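PDB 3OC9: UDP-N-acetylglucosamine pyrophosphorylase from Entamoeba histolytica, which probably catalyses the transfer of a uridylyl group from UTP to N-acetylglucosamine 1-phosphate, giving UDP-N-acetylglucosamine and diphosphate. Local coordinates for residues W354-I359 and P375-F381; K66-Q70 and I108-F112; H23-L28 and D195-I199; Y361-A365 and F385-L390. All coordinates share one frame; numbering follows the deposited sequence. Where two conformers were deposited one is given.

Contact 1: W354-I359 and P375-F381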
# COMPACT_ATOMS: atom_id res chain seq x y z
N TRP A 354 -2.95 7.35 -14.63
CA TRP A 354 -3.15 8.61 -13.86
C TRP A 354 -3.82 9.71 -14.73
O TRP A 354 -4.77 10.39 -14.28
CB TRP A 354 -1.83 9.08 -13.20
CG TRP A 354 -1.93 10.33 -12.30
CD1 TRP A 354 -2.85 10.57 -11.30
CD2 TRP A 354 -1.04 11.45 -12.30
NE1 TRP A 354 -2.60 11.79 -10.71
CE2 TRP A 354 -1.50 12.35 -11.30
CE3 TRP A 354 0.09 11.80 -13.05
CZ2 TRP A 354 -0.87 13.57 -11.04
CZ3 TRP A 354 0.73 13.03 -12.79
CH2 TRP A 354 0.24 13.89 -11.79
N TYR A 355 -3.37 9.84 -15.98
CA TYR A 355 -3.94 10.81 -16.92
C TYR A 355 -5.44 10.54 -17.20
O TYR A 355 -6.24 11.48 -17.22
CB TYR A 355 -3.14 10.87 -18.24
CG TYR A 355 -1.74 11.48 -18.16
CD1 TYR A 355 -1.27 12.10 -16.99
CD2 TYR A 355 -0.88 11.45 -19.27
CE1 TYR A 355 0.03 12.65 -16.92
CE2 TYR A 355 0.42 12.01 -19.21
CZ TYR A 355 0.86 12.61 -18.03
OH TYR A 355 2.14 13.17 -17.97
N ARG A 356 -5.81 9.27 -17.38
CA ARG A 356 -7.21 8.90 -17.67
C ARG A 356 -8.13 9.15 -16.47
O ARG A 356 -9.27 9.63 -16.64
CB ARG A 356 -7.31 7.44 -18.15
CG ARG A 356 -6.76 7.20 -19.57
CD ARG A 356 -6.71 5.70 -19.93
NE ARG A 356 -6.10 5.46 -21.24
CZ ARG A 356 -6.01 4.27 -21.83
NH1 ARG A 356 -6.50 3.17 -21.25
NH2 ARG A 356 -5.44 4.17 -23.02
N LEU A 357 -7.65 8.83 -15.26
CA LEU A 357 -8.40 9.17 -14.03
C LEU A 357 -8.67 10.69 -13.90
O LEU A 357 -9.80 11.10 -13.55
CB LEU A 357 -7.65 8.63 -12.78
CG LEU A 357 -8.32 8.88 -11.42
CD1 LEU A 357 -9.74 8.29 -11.37
CD2 LEU A 357 -7.43 8.34 -10.27
N ASN A 358 -7.66 11.51 -14.18
CA ASN A 358 -7.79 12.96 -14.02
C ASN A 358 -8.81 13.57 -15.01
O ASN A 358 -9.58 14.49 -14.65
CB ASN A 358 -6.41 13.65 -14.13
CG ASN A 358 -5.48 13.31 -12.96
OD1 ASN A 358 -5.94 12.92 -11.88
ND2 ASN A 358 -4.18 13.48 -13.16
N ILE A 359 -8.86 13.03 -16.22
CA ILE A 359 -9.90 13.40 -17.22
C ILE A 359 -11.32 13.06 -16.73
O ILE A 359 -12.24 13.90 -16.80
CB ILE A 359 -9.62 12.74 -18.59
CG1 ILE A 359 -8.31 13.27 -19.17
CG2 ILE A 359 -10.79 12.95 -19.56
CD1 ILE A 359 -7.80 12.49 -20.38
N PRO A 375 -2.57 13.76 -24.71
CA PRO A 375 -3.21 13.03 -23.60
C PRO A 375 -2.89 13.56 -22.18
O PRO A 375 -3.44 13.03 -21.20
CB PRO A 375 -2.64 11.62 -23.77
CG PRO A 375 -1.24 11.86 -24.23
CD PRO A 375 -1.28 13.14 -25.08
N ILE A 376 -2.04 14.57 -22.07
CA ILE A 376 -1.51 15.04 -20.75
C ILE A 376 -2.56 15.76 -19.88
O ILE A 376 -3.13 16.77 -20.29
CB ILE A 376 -0.26 15.94 -20.94
CG1 ILE A 376 0.81 15.18 -21.73
CG2 ILE A 376 0.31 16.43 -19.57
CD1 ILE A 376 1.95 16.03 -22.21
N CYS A 377 -2.80 15.23 -18.68
CA CYS A 377 -3.69 15.86 -17.69
C CYS A 377 -3.12 15.56 -16.30
O CYS A 377 -3.32 14.46 -15.80
CB CYS A 377 -5.11 15.30 -17.83
SG CYS A 377 -6.46 16.09 -16.86
N GLU A 378 -2.39 16.52 -15.72
CA GLU A 378 -1.72 16.37 -14.41
C GLU A 378 -2.34 17.27 -13.35
O GLU A 378 -2.28 18.51 -13.46
CB GLU A 378 -0.21 16.65 -14.48
CG GLU A 378 0.55 15.81 -15.50
CD GLU A 378 2.06 15.75 -15.28
OE1 GLU A 378 2.61 16.41 -14.36
OE2 GLU A 378 2.72 15.00 -16.03
N ILE A 379 -2.93 16.65 -12.33
CA ILE A 379 -3.59 17.35 -11.23
C ILE A 379 -2.89 17.01 -9.91
O ILE A 379 -2.91 15.85 -9.48
CB ILE A 379 -5.10 16.97 -11.15
CG1 ILE A 379 -5.82 17.31 -12.48
CG2 ILE A 379 -5.75 17.63 -9.90
CD1 ILE A 379 -7.34 17.00 -12.52
N SER A 380 -2.28 18.02 -9.27
CA SER A 380 -1.49 17.79 -8.04
C SER A 380 -2.31 17.11 -6.93
O SER A 380 -3.46 17.49 -6.70
CB SER A 380 -0.91 19.09 -7.51
OG SER A 380 -0.17 18.85 -6.31
N PHE A 381 -1.71 16.12 -6.27
CA PHE A 381 -2.33 15.47 -5.09
C PHE A 381 -2.58 16.50 -3.96
O PHE A 381 -3.38 16.25 -3.05
CB PHE A 381 -1.44 14.32 -4.56
CG PHE A 381 -1.59 12.98 -5.29
CD1 PHE A 381 -2.15 12.88 -6.57
CD2 PHE A 381 -1.09 11.81 -4.70
CE1 PHE A 381 -2.23 11.63 -7.22
CE2 PHE A 381 -1.17 10.58 -5.34
CZ PHE A 381 -1.75 10.48 -6.61
O HOH W 1 -4.38 13.50 -8.88

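Contact 2: K66-Q70 and I108-F112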
# COMPACT_ATOMS: atom_id res chain seq x y z
N LYS A 66 8.08 14.34 -9.39
CA LYS A 66 7.99 14.16 -7.93
C LYS A 66 8.29 12.72 -7.48
O LYS A 66 8.00 11.77 -8.21
CB LYS A 66 6.61 14.59 -7.42
CG LYS A 66 6.27 16.06 -7.68
CD LYS A 66 4.87 16.42 -7.17
CE LYS A 66 4.52 17.86 -7.51
NZ LYS A 66 3.08 18.20 -7.24
N SER A 67 8.89 12.56 -6.30
CA SER A 67 9.14 11.22 -5.74
C SER A 67 7.86 10.57 -5.20
O SER A 67 6.87 11.27 -4.94
CB SER A 67 10.18 11.25 -4.61
OG SER A 67 9.68 11.90 -3.44
N ILE A 68 7.89 9.25 -5.02
CA ILE A 68 6.77 8.50 -4.41
C ILE A 68 6.47 9.05 -2.99
O ILE A 68 5.30 9.31 -2.64
CB ILE A 68 7.05 6.96 -4.40
CG1 ILE A 68 7.14 6.40 -5.84
CG2 ILE A 68 6.00 6.19 -3.57
CD1 ILE A 68 7.68 4.95 -5.94
N PHE A 69 7.52 9.25 -2.19
CA PHE A 69 7.37 9.85 -0.84
C PHE A 69 6.71 11.24 -0.88
O PHE A 69 5.87 11.54 -0.01
CB PHE A 69 8.71 9.95 -0.07
CG PHE A 69 9.21 8.64 0.57
CD1 PHE A 69 8.35 7.65 1.04
CD2 PHE A 69 10.59 8.46 0.75
CE1 PHE A 69 8.85 6.47 1.65
CE2 PHE A 69 11.10 7.30 1.37
CZ PHE A 69 10.23 6.30 1.81
N GLN A 70 7.08 12.09 -1.86
CA GLN A 70 6.45 13.43 -2.02
C GLN A 70 4.93 13.34 -2.36
O GLN A 70 4.15 14.14 -1.82
CB GLN A 70 7.19 14.31 -3.06
CG GLN A 70 6.55 15.73 -3.24
CD GLN A 70 7.39 16.71 -4.08
OE1 GLN A 70 8.50 16.39 -4.54
NE2 GLN A 70 6.87 17.93 -4.27
N ILE A 108 16.96 7.38 5.11
CA ILE A 108 15.57 7.85 4.98
C ILE A 108 15.27 9.08 5.85
O ILE A 108 14.66 10.04 5.38
CB ILE A 108 14.54 6.70 5.24
CG1 ILE A 108 14.73 5.61 4.17
CG2 ILE A 108 13.09 7.23 5.19
CD1 ILE A 108 14.22 4.26 4.59
N ASN A 109 15.74 9.08 7.10
CA ASN A 109 15.61 10.25 7.98
C ASN A 109 16.25 11.52 7.37
O ASN A 109 15.64 12.60 7.40
CB ASN A 109 16.21 9.96 9.38
CG ASN A 109 15.22 9.27 10.33
OD1 ASN A 109 14.01 9.44 10.23
ND2 ASN A 109 15.76 8.54 11.31
N ASN A 110 17.45 11.36 6.81
CA ASN A 110 18.14 12.47 6.15
C ASN A 110 17.39 12.99 4.92
O ASN A 110 17.36 14.20 4.67
CB ASN A 110 19.58 12.08 5.76
CG ASN A 110 20.53 12.07 6.95
OD1 ASN A 110 20.30 12.73 7.96
ND2 ASN A 110 21.61 11.31 6.82
N TYR A 111 16.77 12.07 4.15
CA TYR A 111 16.01 12.44 2.95
C TYR A 111 14.84 13.37 3.30
O TYR A 111 14.68 14.43 2.68
CB TYR A 111 15.53 11.18 2.17
CG TYR A 111 14.71 11.50 0.93
CD1 TYR A 111 13.31 11.45 0.96
CD2 TYR A 111 15.34 11.85 -0.28
CE1 TYR A 111 12.55 11.75 -0.18
CE2 TYR A 111 14.57 12.16 -1.43
CZ TYR A 111 13.18 12.10 -1.36
OH TYR A 111 12.42 12.40 -2.47
N PHE A 112 14.06 13.02 4.33
CA PHE A 112 12.95 13.89 4.77
C PHE A 112 13.42 15.26 5.34
O PHE A 112 12.86 16.32 5.01
CB PHE A 112 12.01 13.15 5.76
CG PHE A 112 10.98 12.25 5.08
CD1 PHE A 112 9.77 12.77 4.62
CD2 PHE A 112 11.23 10.88 4.90
CE1 PHE A 112 8.79 11.93 3.99
CE2 PHE A 112 10.28 10.04 4.25
CZ PHE A 112 9.05 10.58 3.79

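Contact 3: H23-L28 and D195-I199. With SO4 (sulfate ion), chain B.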
# COMPACT_ATOMS: atom_id res chain seq x y z
N HIS A 23 -20.99 7.65 5.21
CA HIS A 23 -19.67 7.05 5.52
C HIS A 23 -18.50 8.02 5.27
O HIS A 23 -17.60 8.14 6.11
CB HIS A 23 -19.42 5.74 4.74
CG HIS A 23 -20.40 4.64 5.05
ND1 HIS A 23 -21.11 3.99 4.07
CD2 HIS A 23 -20.76 4.07 6.23
CE1 HIS A 23 -21.90 3.08 4.63
NE2 HIS A 23 -21.70 3.10 5.93
N TYR A 24 -18.51 8.70 4.11
CA TYR A 24 -17.47 9.70 3.78
C TYR A 24 -17.34 10.79 4.87
O TYR A 24 -16.24 11.09 5.34
CB TYR A 24 -17.76 10.32 2.40
CG TYR A 24 -16.85 11.46 1.95
CD1 TYR A 24 -15.64 11.20 1.30
CD2 TYR A 24 -17.22 12.78 2.15
CE1 TYR A 24 -14.80 12.24 0.87
CE2 TYR A 24 -16.38 13.84 1.73
CZ TYR A 24 -15.18 13.56 1.10
OH TYR A 24 -14.36 14.60 0.68
N TYR A 25 -18.47 11.39 5.25
CA TYR A 25 -18.44 12.45 6.29
C TYR A 25 -18.08 11.97 7.70
O TYR A 25 -17.44 12.71 8.46
CB TYR A 25 -19.72 13.32 6.28
CG TYR A 25 -19.83 14.15 5.02
CD1 TYR A 25 -18.90 15.16 4.74
CD2 TYR A 25 -20.83 13.91 4.08
CE1 TYR A 25 -18.97 15.91 3.57
CE2 TYR A 25 -20.92 14.66 2.90
CZ TYR A 25 -19.97 15.65 2.65
OH TYR A 25 -20.04 16.42 1.50
N ARG A 26 -18.45 10.73 8.06
CA ARG A 26 -17.99 10.15 9.34
C ARG A 26 -16.46 9.95 9.34
O ARG A 26 -15.79 10.11 10.38
CB ARG A 26 -18.73 8.83 9.64
CG ARG A 26 -18.29 8.08 10.93
CD ARG A 26 -18.59 8.87 12.21
NE ARG A 26 -18.23 8.08 13.40
CZ ARG A 26 -18.06 8.59 14.62
NH1 ARG A 26 -18.22 9.89 14.83
NH2 ARG A 26 -17.73 7.78 15.62
N GLY A 27 -15.91 9.61 8.17
CA GLY A 27 -14.45 9.50 8.00
C GLY A 27 -13.74 10.85 8.23
O GLY A 27 -12.75 10.90 8.96
N LEU A 28 -14.25 11.92 7.62
CA LEU A 28 -13.69 13.27 7.85
C LEU A 28 -13.77 13.69 9.33
O LEU A 28 -12.84 14.31 9.85
CB LEU A 28 -14.36 14.33 6.93
CG LEU A 28 -14.09 14.32 5.41
CD1 LEU A 28 -14.77 15.51 4.71
CD2 LEU A 28 -12.58 14.30 5.06
N ASP A 195 -8.27 6.86 3.48
CA ASP A 195 -9.49 7.11 2.66
C ASP A 195 -10.70 7.35 3.58
O ASP A 195 -11.12 6.43 4.28
CB ASP A 195 -9.73 5.87 1.74
CG ASP A 195 -10.99 5.98 0.86
OD1 ASP A 195 -11.60 7.06 0.82
OD2 ASP A 195 -11.38 4.96 0.22
N PRO A 196 -11.29 8.58 3.59
CA PRO A 196 -12.44 8.82 4.50
C PRO A 196 -13.62 7.85 4.29
O PRO A 196 -14.31 7.50 5.27
CB PRO A 196 -12.86 10.28 4.21
CG PRO A 196 -11.79 10.87 3.37
CD PRO A 196 -10.90 9.78 2.82
N ASN A 197 -13.85 7.44 3.03
CA ASN A 197 -14.92 6.43 2.70
C ASN A 197 -14.72 5.13 3.49
O ASN A 197 -15.68 4.55 4.06
CB ASN A 197 -14.96 6.12 1.18
CG ASN A 197 -15.25 7.36 0.32
OD1 ASN A 197 -16.39 7.84 0.28
ND2 ASN A 197 -14.22 7.86 -0.38
N MET A 198 -13.46 4.68 3.53
CA MET A 198 -13.10 3.39 4.20
C MET A 198 -13.11 3.51 5.75
O MET A 198 -13.58 2.59 6.45
CB MET A 198 -11.72 2.94 3.63
CG MET A 198 -11.13 1.65 4.22
SD MET A 198 -9.42 1.45 3.60
CE MET A 198 -9.23 -0.30 3.94
N ILE A 199 -12.61 4.64 6.28
CA ILE A 199 -12.61 4.88 7.75
C ILE A 199 -14.07 4.91 8.29
O ILE A 199 -14.39 4.27 9.31
CB ILE A 199 -11.86 6.21 8.12
CG1 ILE A 199 -10.38 6.16 7.69
CG2 ILE A 199 -12.06 6.62 9.63
CD1 ILE A 199 -9.52 5.08 8.34
S SO4 B . -18.10 10.50 18.37
O1 SO4 B . -16.75 10.26 17.86
O2 SO4 B . -18.74 9.23 18.67
O3 SO4 B . -18.03 11.32 19.58
O4 SO4 B . -18.88 11.21 17.35

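Contact 4: Y361-A365 and F385-L390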
# COMPACT_ATOMS: atom_id res chain seq x y z
N TYR A 361 -12.30 12.78 -13.57
CA TYR A 361 -12.65 13.68 -12.46
C TYR A 361 -13.09 15.08 -12.98
O TYR A 361 -14.08 15.67 -12.49
CB TYR A 361 -11.50 13.79 -11.44
CG TYR A 361 -11.37 12.60 -10.46
CD1 TYR A 361 -12.50 11.88 -10.03
CD2 TYR A 361 -10.11 12.25 -9.93
CE1 TYR A 361 -12.37 10.79 -9.10
CE2 TYR A 361 -9.97 11.17 -9.01
CZ TYR A 361 -11.11 10.46 -8.61
OH TYR A 361 -10.99 9.39 -7.70
N LEU A 362 -12.39 15.60 -13.98
CA LEU A 362 -12.79 16.87 -14.62
C LEU A 362 -14.22 16.83 -15.20
O LEU A 362 -14.98 17.78 -15.01
CB LEU A 362 -11.78 17.30 -15.69
CG LEU A 362 -10.47 17.96 -15.22
CD1 LEU A 362 -9.42 18.03 -16.35
CD2 LEU A 362 -10.68 19.36 -14.59
N LYS A 363 -14.57 15.73 -15.86
CA LYS A 363 -15.92 15.54 -16.43
C LYS A 363 -17.00 15.37 -15.35
O LYS A 363 -18.14 15.84 -15.51
CB LYS A 363 -15.95 14.36 -17.41
CG LYS A 363 -15.10 14.58 -18.68
CD LYS A 363 -15.07 13.33 -19.55
CE LYS A 363 -14.10 13.51 -20.72
NZ LYS A 363 -13.92 12.27 -21.54
N LYS A 364 -16.65 14.71 -14.24
CA LYS A 364 -17.58 14.53 -13.13
C LYS A 364 -17.89 15.88 -12.45
O LYS A 364 -18.97 16.06 -11.85
CB LYS A 364 -17.02 13.48 -12.15
CG LYS A 364 -18.02 12.93 -11.13
CD LYS A 364 -17.42 11.76 -10.33
CE LYS A 364 -18.41 11.22 -9.29
NZ LYS A 364 -18.02 9.85 -8.86
N ALA A 365 -16.95 16.82 -12.54
CA ALA A 365 -17.10 18.14 -11.95
C ALA A 365 -17.85 19.13 -12.88
O ALA A 365 -18.10 20.28 -12.51
CB ALA A 365 -15.74 18.71 -11.54
N PHE A 385 -8.53 15.55 -3.99
CA PHE A 385 -8.50 14.14 -3.54
C PHE A 385 -9.25 13.25 -4.54
O PHE A 385 -8.67 12.31 -5.12
CB PHE A 385 -9.06 14.05 -2.11
CG PHE A 385 -9.25 12.62 -1.58
CD1 PHE A 385 -8.15 11.78 -1.38
CD2 PHE A 385 -10.53 12.14 -1.29
CE1 PHE A 385 -8.33 10.46 -0.89
CE2 PHE A 385 -10.71 10.82 -0.80
CZ PHE A 385 -9.61 9.98 -0.61
N GLU A 386 -10.55 13.52 -4.72
CA GLU A 386 -11.36 12.93 -5.80
C GLU A 386 -11.62 14.11 -6.78
O GLU A 386 -10.64 14.71 -7.26
CB GLU A 386 -12.63 12.24 -5.26
CG GLU A 386 -12.27 11.02 -4.34
CD GLU A 386 -13.36 10.57 -3.36
OE1 GLU A 386 -14.27 11.36 -2.99
OE2 GLU A 386 -13.29 9.38 -2.92
N GLU A 387 -12.88 14.47 -7.04
CA GLU A 387 -13.17 15.64 -7.93
C GLU A 387 -13.50 16.96 -7.21
O GLU A 387 -13.77 18.01 -7.86
CB GLU A 387 -14.28 15.26 -8.96
CG GLU A 387 -15.74 15.37 -8.49
CD GLU A 387 -16.23 14.19 -7.62
OE1 GLU A 387 -15.41 13.42 -7.06
OE2 GLU A 387 -17.47 14.05 -7.51
N GLU A 388 -13.47 16.94 -5.88
CA GLU A 388 -13.99 18.06 -5.07
C GLU A 388 -13.21 19.38 -5.16
O GLU A 388 -13.76 20.46 -4.84
CB GLU A 388 -14.22 17.63 -3.60
CG GLU A 388 -12.99 17.72 -2.66
CD GLU A 388 -11.84 16.79 -3.06
OE1 GLU A 388 -12.11 15.64 -3.48
OE2 GLU A 388 -10.67 17.23 -2.98
N GLY A 389 -11.96 19.33 -5.62
CA GLY A 389 -11.15 20.56 -5.77
C GLY A 389 -11.27 21.23 -7.13
O GLY A 389 -10.57 22.21 -7.41
N LEU A 390 -12.17 20.72 -7.96
CA LEU A 390 -12.23 21.10 -9.37
C LEU A 390 -13.52 21.85 -9.74
O LEU A 390 -13.84 22.00 -10.92
CB LEU A 390 -12.05 19.87 -10.27
CG LEU A 390 -10.86 18.93 -9.96
CD1 LEU A 390 -10.97 17.66 -10.80
CD2 LEU A 390 -9.51 19.61 -10.17
O HOH W 2 -8.79 9.53 -5.95
O HOH W 3 -15.66 10.49 -6.99
O HOH W 4 -19.31 16.12 -8.38

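Contact 1: W354-I359 and P375-F381
A buried helix-on-strand contact joins Tyr-355, Asn-358 and Trp-354 of helix 347-364 to the short strand 377-379; the axes of the two short segments cross at 77°, 7.2 Å apart at their closest. Strand 377-379 pairs in parallel with strand 402-404 at the C-terminus. The amide of Asn-358 suits its place because it can donate to a strand carbonyl: ND2 reaches Cys-377 O at 2.9 Å, almost straight (176° at the hydrogen) and in its own amide plane. The same ND2 lies 3.3 Å above one face of the Trp-354 ring. Tyr-355 combines a flat face for the backbone, where Ile-376 CA makes a CH-pi contact beside Cys-377 N, with a hydroxyl for the carboxylate: OH donates to the anti lone pair of Glu-378 OE2 at 2.7 Å. With CG anti to the backbone N (chi1 -176°), the Trp-354 ring reaches the strand, bringing CZ2 at its edge to 3.4 Å from Ile-379 O and NE1 beside Phe-381 CE1. One water accepts from Trp-354 NE1 and donates to Ile-379 O. Glu-378 OE2 also accepts from Glu-63 N. The buried carboxylate and Cys-377 O thus have polar partners, and two donors to OE2 would probably favour the ionised form.

Contact 2: K66-Q70 and I108-F112
Ser-67 OG is gripped from two directions: it shares a hydrogen bond of 2.9 Å with Tyr-111 OH, and it accepts from Gln-70 N at 3.0 Å. Ser-67 is the N-cap residue of helix 68-87, and the second bond is its capping bond. A small hydroxyl suits both tasks; with chi1 at 69°, OG sits between the backbone N and the carbonyl carbon, where it can turn back to the first turn of the helix and still meet the tyrosine. Tyr-111 is long enough to bridge from helix 105-114, its CG set anti to the backbone N (chi1 179°). Beside this polar link the contact is apolar. Phe-112 crosses Phe-69 at about a right angle and brings CZ to 3.8 Å from Phe-69 CG, with its CE2 also over that face; the ring planes stand 44° apart. Tyr-111 CE1 comes to the edge of the Phe-69 ring, 3.9 Å from CD2, while Ile-108 CG2 touches CE2. Phe-69 is thus held by three side chains of one helix, and both it and Phe-112 rest on Leu-98 of strand 95-100. Helices packed on one another and on a parallel part of the central sheet fit the alpha/beta, Rossmann-like core of the GT-A fold.

Contact 3: H23-L28 and D195-I199
Pro-196, Tyr-24 and Asn-197 bury the most surface where helix 21-32 meets the first turn of helix 196-204. Pro-196 suits this place because the first turn of a helix needs no N-H from it, and its compact ring can lie against a neighbour. Its CB is 3.7 Å from Tyr-24 O, while its CG meets Leu-28 CD2 at 3.9 Å. The Tyr-24 side chain runs beside the proline in the same direction, carried there by a CG anti to the backbone N (chi1 175°). Asn-197 crosses the tyrosine obliquely, amide and ring planes 39° apart, and sets OD1 at the ring edge, 3.5 Å from Tyr-24 CB. The amide nitrogen serves its own segment: ND2 donates to the syn lone pair of Asp-195 OD1 at 3.0 Å, which helps fix the rotation of the amide. Asp-195 OD1 also caps the helix, taking Asn-197 N from above the carboxylate plane, and OD2 forms a salt bridge with Lys-212. Gly-27, with no side chain on the side facing Pro-196, allows its CA to come within 3.4 Å of Pro-196 O in a CA-H...O contact. Close fit, and not polar bonding between the segments, therefore defines this contact.

Contact 4: Y361-A365 and F385-L390
Aromatic contact comes first: Tyr-361, near the end of helix 347-364, presses one ring face against the backbone joining Glu-386 to Glu-387. Glu-386 C lies 3.8 Å above the ring centre, and Glu-387 N sits toward the rim, so the flat ring matches a flat peptide. Apolar packing follows, with Leu-390 CD1 4.0 Å from Tyr-361 CB and 4.2 Å from Leu-362 CD2; the small methyl of Ala-365 lets Leu-390 CB approach. Polar interactions across the contact run through water. One water joins Tyr-361 OH to Phe-385 O, and another accepts from Lys-364 NZ while donating to Glu-387 OE1. Glu-387 CG sits between the backbone N and the carbonyl carbon (chi1 83°) and the chain bends at chi2, bringing OE2 to 3.5 Å from Lys-364 CE; the charges stay beyond a salt bridge, Lys-364 NZ being 4.4 Å from Glu-387 OE2. Within the loop, Glu-388 takes Phe-385 N and Glu-386 N on its syn lone pairs, which probably steadies the turn; its OE2 also pairs with Arg-78. Leu-362 and Leu-390 also pack on strands 377-379 and 402-404, whereas Phe-385 rests on helix 68-87; the loop thus lies between the end of helix 347-364 and that longer helix.

Overall arrangement
Contacts 1 and 4 share helix 347-364 and have centres about 11 Å apart; they meet where Cys-377 SG lies 3.6 Å from Leu-362 CD1. Contact 4 continues to contact 3, about 17 Å away between centres: Pro-196 CD packs on Phe-385 CZ, and a weak hydrogen bond joins Asn-197 ND2 to Glu-386 OE2, whose salt-bridge partner is Lys-192. Contact 2 is about 22 Å from contact 1 between centres, yet Lys-66 NZ comes within 3.4 Å of Ser-380 OG. Helix 68-87, which begins in contact 2, also touches residues of the other three contacts. The sulfate, probably from the crystallisation liquor, is bound by Arg-26 of contact 3, whose NE forms a salt bridge with Asp-203.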